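Pilus assembly protein CpaE (Caulobacter crescentus, PDB 4N0P) probably takes part in pilus assembly, with ATP binding and hydrolysis likely for the whole protein, of which this chain is the receiver-like domain. Local coordinates at residues Ile23-Phe28 with Ser48-Ile53; Ala35-Lys40 with Gln129-Leu134; Ser73-Glu78 with Pro99-Val104. All blocks are in the same frame, centred on the assembly; numbering follows the deposited sequence. Where two conformers were deposited one is given.

Interaction 1. Residues Ile23-Phe28 with Ser48-Ile53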
# COMPACT_ATOMS: atom_id res chain seq x y z
N ILE A 23 -4.72 -7.25 11.10
CA ILE A 23 -3.80 -6.15 10.87
C ILE A 23 -4.61 -4.87 10.65
O ILE A 23 -5.82 -4.91 10.42
CB ILE A 23 -2.88 -6.44 9.64
CG1 ILE A 23 -3.71 -6.65 8.33
CG2 ILE A 23 -1.90 -7.61 9.89
CD1 ILE A 23 -2.89 -6.62 7.06
N THR A 24 -3.92 -3.74 10.73
CA THR A 24 -4.49 -2.43 10.41
C THR A 24 -3.83 -1.97 9.13
O THR A 24 -2.60 -2.06 9.00
CB THR A 24 -4.32 -1.43 11.55
OG1 THR A 24 -2.94 -1.48 11.99
CG2 THR A 24 -5.23 -1.74 12.73
N ILE A 25 -4.64 -1.54 8.15
CA ILE A 25 -4.16 -1.06 6.87
C ILE A 25 -4.60 0.37 6.66
O ILE A 25 -5.79 0.63 6.78
CB ILE A 25 -4.67 -1.93 5.67
CG1 ILE A 25 -4.32 -3.43 5.79
CG2 ILE A 25 -4.20 -1.32 4.31
CD1 ILE A 25 -5.09 -4.35 4.75
N HIS A 26 -3.69 1.28 6.35
CA HIS A 26 -4.05 2.66 6.00
C HIS A 26 -3.69 2.86 4.55
O HIS A 26 -2.51 2.69 4.20
CB HIS A 26 -3.32 3.70 6.87
CG HIS A 26 -3.75 3.75 8.31
ND1 HIS A 26 -3.12 4.59 9.21
CD2 HIS A 26 -4.72 3.04 8.95
CE1 HIS A 26 -3.70 4.35 10.38
NE2 HIS A 26 -4.69 3.45 10.27
N ALA A 27 -4.68 3.18 3.69
CA ALA A 27 -4.38 3.38 2.29
C ALA A 27 -4.55 4.86 1.97
O ALA A 27 -5.62 5.42 2.20
CB ALA A 27 -5.30 2.50 1.42
N PHE A 28 -3.51 5.51 1.52
CA PHE A 28 -3.55 6.94 1.13
C PHE A 28 -3.52 6.96 -0.35
O PHE A 28 -2.44 6.82 -0.94
CB PHE A 28 -2.36 7.73 1.73
CG PHE A 28 -2.45 7.91 3.22
CD1 PHE A 28 -2.01 6.92 4.09
CD2 PHE A 28 -2.91 9.11 3.76
CE1 PHE A 28 -2.11 7.09 5.47
CE2 PHE A 28 -3.00 9.28 5.14
CZ PHE A 28 -2.60 8.26 5.99
N SER A 48 -11.97 -9.61 6.35
CA SER A 48 -12.76 -9.13 7.48
C SER A 48 -11.97 -8.95 8.80
O SER A 48 -12.45 -8.19 9.63
CB SER A 48 -14.01 -9.97 7.69
OG SER A 48 -13.63 -11.25 8.13
N ARG A 49 -10.80 -9.58 8.98
CA ARG A 49 -9.99 -9.33 10.21
C ARG A 49 -9.08 -8.10 10.02
O ARG A 49 -8.46 -7.65 10.99
CB ARG A 49 -9.13 -10.55 10.60
CG ARG A 49 -9.85 -11.64 11.35
CD ARG A 49 -8.90 -12.78 11.71
NE ARG A 49 -9.64 -13.92 12.27
CZ ARG A 49 -9.19 -15.17 12.35
NH1 ARG A 49 -7.98 -15.47 11.88
NH2 ARG A 49 -9.94 -16.12 12.87
N ALA A 50 -8.92 -7.62 8.78
CA ALA A 50 -8.10 -6.43 8.54
C ALA A 50 -8.94 -5.18 8.69
O ALA A 50 -10.01 -5.07 8.09
CB ALA A 50 -7.46 -6.46 7.16
N ALA A 51 -8.48 -4.25 9.51
CA ALA A 51 -9.18 -2.97 9.62
C ALA A 51 -8.56 -2.07 8.56
O ALA A 51 -7.40 -1.69 8.71
CB ALA A 51 -9.00 -2.40 11.03
N THR A 52 -9.28 -1.79 7.46
CA THR A 52 -8.71 -1.00 6.36
C THR A 52 -9.35 0.37 6.29
O THR A 52 -10.58 0.45 6.17
CB THR A 52 -8.91 -1.73 4.99
OG1 THR A 52 -8.42 -3.07 5.06
CG2 THR A 52 -8.27 -0.97 3.81
N ILE A 53 -8.55 1.42 6.33
CA ILE A 53 -9.02 2.81 6.25
C ILE A 53 -8.45 3.43 5.00
O ILE A 53 -7.22 3.48 4.82
CB ILE A 53 -8.61 3.64 7.50
CG1 ILE A 53 -9.12 3.00 8.82
CG2 ILE A 53 -9.16 5.08 7.38
CD1 ILE A 53 -8.29 3.49 10.01

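Interaction 2. Residues Ala35-Lys40 with Gln129-Leu134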
# COMPACT_ATOMS: atom_id res chain seq x y z
N ALA A 35 -8.85 4.11 -4.89
CA ALA A 35 -9.66 4.12 -3.66
C ALA A 35 -10.79 3.11 -3.78
O ALA A 35 -10.97 2.32 -2.87
CB ALA A 35 -10.23 5.53 -3.41
N ALA A 36 -11.48 3.07 -4.93
CA ALA A 36 -12.60 2.14 -5.18
C ALA A 36 -12.14 0.68 -5.16
O ALA A 36 -12.81 -0.16 -4.57
CB ALA A 36 -13.25 2.46 -6.52
N LEU A 37 -10.97 0.39 -5.73
CA LEU A 37 -10.39 -0.95 -5.77
C LEU A 37 -10.04 -1.43 -4.36
O LEU A 37 -10.32 -2.56 -4.03
CB LEU A 37 -9.11 -0.90 -6.64
CG LEU A 37 -8.16 -2.07 -6.47
CD1 LEU A 37 -8.56 -3.21 -7.36
CD2 LEU A 37 -6.73 -1.61 -6.72
N ILE A 38 -9.40 -0.56 -3.56
CA ILE A 38 -9.00 -0.95 -2.20
C ILE A 38 -10.25 -1.15 -1.34
O ILE A 38 -10.32 -2.13 -0.60
CB ILE A 38 -7.99 0.07 -1.62
CG1 ILE A 38 -6.66 -0.02 -2.46
CG2 ILE A 38 -7.73 -0.22 -0.11
CD1 ILE A 38 -5.63 1.09 -2.18
N GLU A 39 -11.26 -0.28 -1.51
CA GLU A 39 -12.53 -0.43 -0.76
C GLU A 39 -13.23 -1.76 -1.13
O GLU A 39 -13.73 -2.46 -0.25
CB GLU A 39 -13.43 0.77 -1.01
CG GLU A 39 -12.97 2.04 -0.28
CD GLU A 39 -13.25 2.23 1.20
OE1 GLU A 39 -13.41 1.22 1.92
OE2 GLU A 39 -13.22 3.40 1.66
N LYS A 40 -13.16 -2.15 -2.41
CA LYS A 40 -13.72 -3.42 -2.88
C LYS A 40 -12.96 -4.59 -2.26
O LYS A 40 -13.58 -5.53 -1.77
CB LYS A 40 -13.67 -3.50 -4.41
CG LYS A 40 -14.89 -4.13 -5.02
CD LYS A 40 -14.88 -4.02 -6.55
CE LYS A 40 -15.57 -2.78 -7.09
NZ LYS A 40 -15.73 -2.83 -8.57
N GLN A 129 -1.52 -0.49 -11.59
CA GLN A 129 -2.88 -0.40 -12.06
C GLN A 129 -2.88 -0.58 -13.59
O GLN A 129 -1.88 -0.22 -14.23
CB GLN A 129 -3.48 0.95 -11.64
CG GLN A 129 -3.96 1.00 -10.20
CD GLN A 129 -5.46 1.01 -10.15
OE1 GLN A 129 -6.14 0.06 -10.56
NE2 GLN A 129 -6.02 2.13 -9.71
N PRO A 130 -3.92 -1.20 -14.19
CA PRO A 130 -5.16 -1.70 -13.58
C PRO A 130 -4.96 -3.05 -12.88
O PRO A 130 -4.34 -3.98 -13.40
CB PRO A 130 -6.12 -1.79 -14.76
CG PRO A 130 -5.24 -2.06 -15.94
CD PRO A 130 -3.93 -1.36 -15.66
N LEU A 131 -5.52 -3.14 -11.68
CA LEU A 131 -5.54 -4.28 -10.78
C LEU A 131 -6.95 -4.70 -10.49
O LEU A 131 -7.85 -3.86 -10.54
CB LEU A 131 -4.94 -3.85 -9.43
CG LEU A 131 -3.48 -3.60 -9.30
CD1 LEU A 131 -3.25 -2.30 -8.56
CD2 LEU A 131 -2.82 -4.75 -8.57
N GLY A 132 -7.13 -5.94 -10.05
CA GLY A 132 -8.41 -6.42 -9.56
C GLY A 132 -8.34 -6.59 -8.04
O GLY A 132 -7.24 -6.74 -7.48
N PRO A 133 -9.48 -6.60 -7.32
CA PRO A 133 -9.43 -6.76 -5.85
C PRO A 133 -8.69 -8.03 -5.40
O PRO A 133 -7.99 -7.97 -4.39
CB PRO A 133 -10.92 -6.84 -5.47
CG PRO A 133 -11.61 -6.10 -6.55
CD PRO A 133 -10.86 -6.44 -7.79
N LEU A 134 -8.83 -9.17 -6.14
CA LEU A 134 -8.11 -10.41 -5.78
C LEU A 134 -6.58 -10.19 -5.82
O LEU A 134 -5.86 -10.72 -4.98
CB LEU A 134 -8.54 -11.59 -6.68
CG LEU A 134 -7.89 -12.96 -6.41
CD1 LEU A 134 -8.18 -13.46 -4.98
CD2 LEU A 134 -8.37 -13.99 -7.43

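Interaction 3. Residues Ser73-Glu78 with Pro99-Val104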
# COMPACT_ATOMS: atom_id res chain seq x y z
N SER A 73 0.05 -1.61 10.69
CA SER A 73 0.76 -2.78 10.17
C SER A 73 1.19 -2.59 8.71
O SER A 73 2.30 -2.96 8.34
CB SER A 73 -0.14 -4.03 10.25
OG SER A 73 -0.95 -4.06 11.42
N LEU A 74 0.30 -1.97 7.90
CA LEU A 74 0.53 -1.82 6.48
C LEU A 74 0.07 -0.44 6.01
O LEU A 74 -1.05 -0.03 6.34
CB LEU A 74 -0.23 -2.94 5.70
CG LEU A 74 -0.17 -2.85 4.16
CD1 LEU A 74 1.22 -3.07 3.66
CD2 LEU A 74 -1.05 -3.91 3.51
N VAL A 75 0.94 0.26 5.31
CA VAL A 75 0.67 1.58 4.72
C VAL A 75 0.68 1.40 3.20
O VAL A 75 1.69 0.96 2.64
CB VAL A 75 1.69 2.66 5.18
CG1 VAL A 75 1.43 3.98 4.45
CG2 VAL A 75 1.61 2.88 6.69
N MET A 76 -0.43 1.73 2.55
CA MET A 76 -0.51 1.66 1.08
C MET A 76 -0.53 3.09 0.56
O MET A 76 -1.28 3.92 1.10
CB MET A 76 -1.77 0.90 0.62
CG MET A 76 -1.80 -0.54 1.06
SD MET A 76 -3.25 -1.42 0.39
CE MET A 76 -2.85 -1.52 -1.29
N VAL A 77 0.36 3.42 -0.38
CA VAL A 77 0.46 4.82 -0.83
C VAL A 77 0.46 4.92 -2.35
O VAL A 77 0.87 4.01 -3.07
CB VAL A 77 1.69 5.55 -0.24
CG1 VAL A 77 1.56 5.74 1.27
CG2 VAL A 77 2.99 4.83 -0.61
N GLU A 78 0.08 6.11 -2.83
CA GLU A 78 0.04 6.39 -4.26
C GLU A 78 0.33 7.88 -4.44
O GLU A 78 0.03 8.68 -3.55
CB GLU A 78 -1.36 6.03 -4.76
CG GLU A 78 -1.63 6.15 -6.23
CD GLU A 78 -3.07 5.87 -6.62
OE1 GLU A 78 -3.99 6.31 -5.88
OE2 GLU A 78 -3.28 5.24 -7.67
N PRO A 99 8.89 0.31 13.42
CA PRO A 99 9.25 -1.08 13.17
C PRO A 99 7.98 -1.89 13.05
O PRO A 99 6.96 -1.58 13.70
CB PRO A 99 10.04 -1.48 14.43
CG PRO A 99 10.38 -0.21 15.11
CD PRO A 99 9.27 0.72 14.79
N GLY A 100 8.03 -2.86 12.15
CA GLY A 100 6.90 -3.73 11.89
C GLY A 100 6.00 -3.19 10.79
O GLY A 100 5.16 -3.95 10.30
N THR A 101 6.13 -1.88 10.42
CA THR A 101 5.27 -1.38 9.35
C THR A 101 5.80 -1.79 7.96
O THR A 101 6.97 -1.58 7.63
CB THR A 101 5.16 0.17 9.45
OG1 THR A 101 4.48 0.48 10.67
CG2 THR A 101 4.38 0.79 8.28
N LYS A 102 4.90 -2.30 7.14
CA LYS A 102 5.20 -2.63 5.74
C LYS A 102 4.64 -1.53 4.85
O LYS A 102 3.60 -0.95 5.18
CB LYS A 102 4.58 -3.99 5.35
CG LYS A 102 5.22 -5.15 6.13
CD LYS A 102 4.64 -6.48 5.73
CE LYS A 102 5.06 -7.59 6.69
NZ LYS A 102 6.52 -7.87 6.61
N VAL A 103 5.31 -1.25 3.74
CA VAL A 103 4.85 -0.22 2.82
C VAL A 103 4.61 -0.84 1.44
O VAL A 103 5.47 -1.55 0.90
CB VAL A 103 5.82 1.00 2.76
CG1 VAL A 103 5.43 1.98 1.64
CG2 VAL A 103 5.88 1.73 4.12
N VAL A 104 3.43 -0.55 0.87
CA VAL A 104 3.08 -1.02 -0.47
C VAL A 104 2.81 0.23 -1.30
O VAL A 104 2.08 1.11 -0.85
CB VAL A 104 1.86 -1.99 -0.44
CG1 VAL A 104 1.34 -2.25 -1.84
CG2 VAL A 104 2.24 -3.31 0.23

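Interaction 1. Residues Ile23-Phe28 with Ser48-Ile53
Strands 24-28 and 51-53 run parallel, their short axes 4.7 Å apart and 13° from exact alignment, with Thr24 bridged to Ala51, Ile25 to Thr52 and His26 to Ile53. Four backbone hydrogen bonds join them: Ala51 N to Ile23 O, Ile25 N to Ala51 O, Ile53 N to Ile25 O, and Ala27 N to Ile53 O. The bond from Ile25 N to Ala51 O is 2.8 Å and nearly straight. Each of the four carbonyls also receives a C-H contact. Thr52 CA, for example, lies 3.4 Å from Ile25 O.

This is a beta-alpha-beta unit of the receiver fold, with helix 32-42 as the crossover. Strand 51-55 is an edge strand of the sheet within this chain.

On the face carrying Ile25 and Thr52, the two side chains lie side by side and point the same way. Ile25 CG1 is anti to the carbonyl carbon (chi1 -57°). From there CD1 reaches Thr52 OG1 at 3.6 Å and Ala50 CB at 4.0 Å. Ile38 of helix 32-42 packs on Ala27 and Thr52 from this side.

His26 and Ile53 share the other face. Ile53 CD1 meets the imidazole obliquely, 3.6 Å from His26 NE2 and 3.8 Å from His26 CD2. The other ring nitrogen, His26 ND1, is hydrogen-bonded to Tyr66 OH. Thr24 CG2 touches Ala51 CB at 4.2 Å.

Interaction 2. Residues Ala35-Lys40 with Gln129-Leu134
A mainly apolar contact near the surface packs Leu37 and Lys40 of helix 32-42 against Leu131, in the loop before helix 133-144, and Pro133, at the start of that helix. In the receiver fold it joins the first helix to the chain between the last strand and the last helix. The peptide bond before Pro130 is cis. This resembles the cis Lys-Pro bond at the same place in many receiver domains, with Gln129 where the lysine is usually found.

Leu37 carries most of the contact. Its CG is turned anti to the backbone N (chi1 163°), and its two methyls divide the work. CD1 meets the backbone, 3.3 Å from Leu131 O and 3.5 Å from Gly132 C, and also touches the Pro133 ring at CD. CD2 meets the Leu131 side chain, 3.9 Å from Leu131 CB. The two leucine side chains cross at about a right angle.

One turn further on, Lys40 passes its aliphatic part across the CG corner of the Pro133 ring. Both Lys40 CB and Lys40 CD are 3.9 Å from Pro133 CG. The chain bends at chi3 (-91°), and the amine end leads away from the loop. Gly132 sits at the N-cap of helix 133-144, and its N makes a weak hydrogen bond to Gln135 OE1.

Both ends of the Gln129 amide have a partner. Its NE2 bonds to Thr34 OG1 in helix 32-42. Its OE1 takes a weak bond of 3.4 Å from Leu131 N and lies 4.2 Å from Leu37 CD2.

Interaction 3. Residues Ser73-Glu78 with Pro99-Val104
Lys102 O is approached by three groups of the neighbouring strand. Val75 N gives it a hydrogen bond of 2.9 Å at 171°. Leu74 CA adds a C-H contact at 3.4 Å, and the methyl Leu74 CD1 lies 3.5 Å away. Three more backbone bonds continue the parallel pairing: Lys102 N to Ser73 O, Val104 N to Val75 O, and Val77 N to Val104 O. The short strand axes are 4.8 Å apart and 21° from parallel. Leu74 pairs with Lys102, Val75 with Val103 and Met76 with Val104.

On the face of Leu74, Met76 and Val104, the end of the Leu74 side chain lies against the partner strand. With CG anti to the backbone N (chi1 176°) and the chain turned at chi2, CD1 meets Val104 CG2 at 3.6 Å and Lys102 CB at 3.9 Å. Met76 CG lies more loosely, 4.2 Å from Val104 CB. On the other face, Val75 CG2 meets Thr101 CG2 at 3.8 Å, while the Thr101 hydroxyl bonds to Thr71 OG1 and Pro72 O.

The strands belong to another beta-alpha-beta unit of the receiver fold, with helix 83-94 as the crossover. Glu78 probably occupies the place of the phosphoacceptor aspartate of classical receiver domains. Its carboxylate is tied to the start of the chain's first crossover, OE1 accepting from Ala30 N and Arg31 N and OE2 hydrogen-bonded to Thr34 OG1.

Strand 74-77 lies between strands 24-28 and 102-107, with Leu74 and Met76 packed on Ile25, and helix 133-144 packs on the same face through Val140 on Leu74 and Leu143 on Val104.

From the N terminus, strand 24-28 leads into helix 32-42 and then into strand 51-55, where interaction 1 closes the first loop. Interaction 3 closes a second, separate loop through helix 83-94. Interaction 2 opens on helix 32-42, inside the loop of interaction 1, and closes only at the last helix. It therefore crosses interaction 1 and encloses interaction 3. Interactions 1 and 3 belong to one sheet and meet where Phe28 N and Met76 N probably bond to Met76 O and His26 O. Interaction 2 ties the first helix to the start of the last. Ile38, in its helical segment, also reaches Met76 of interaction 3.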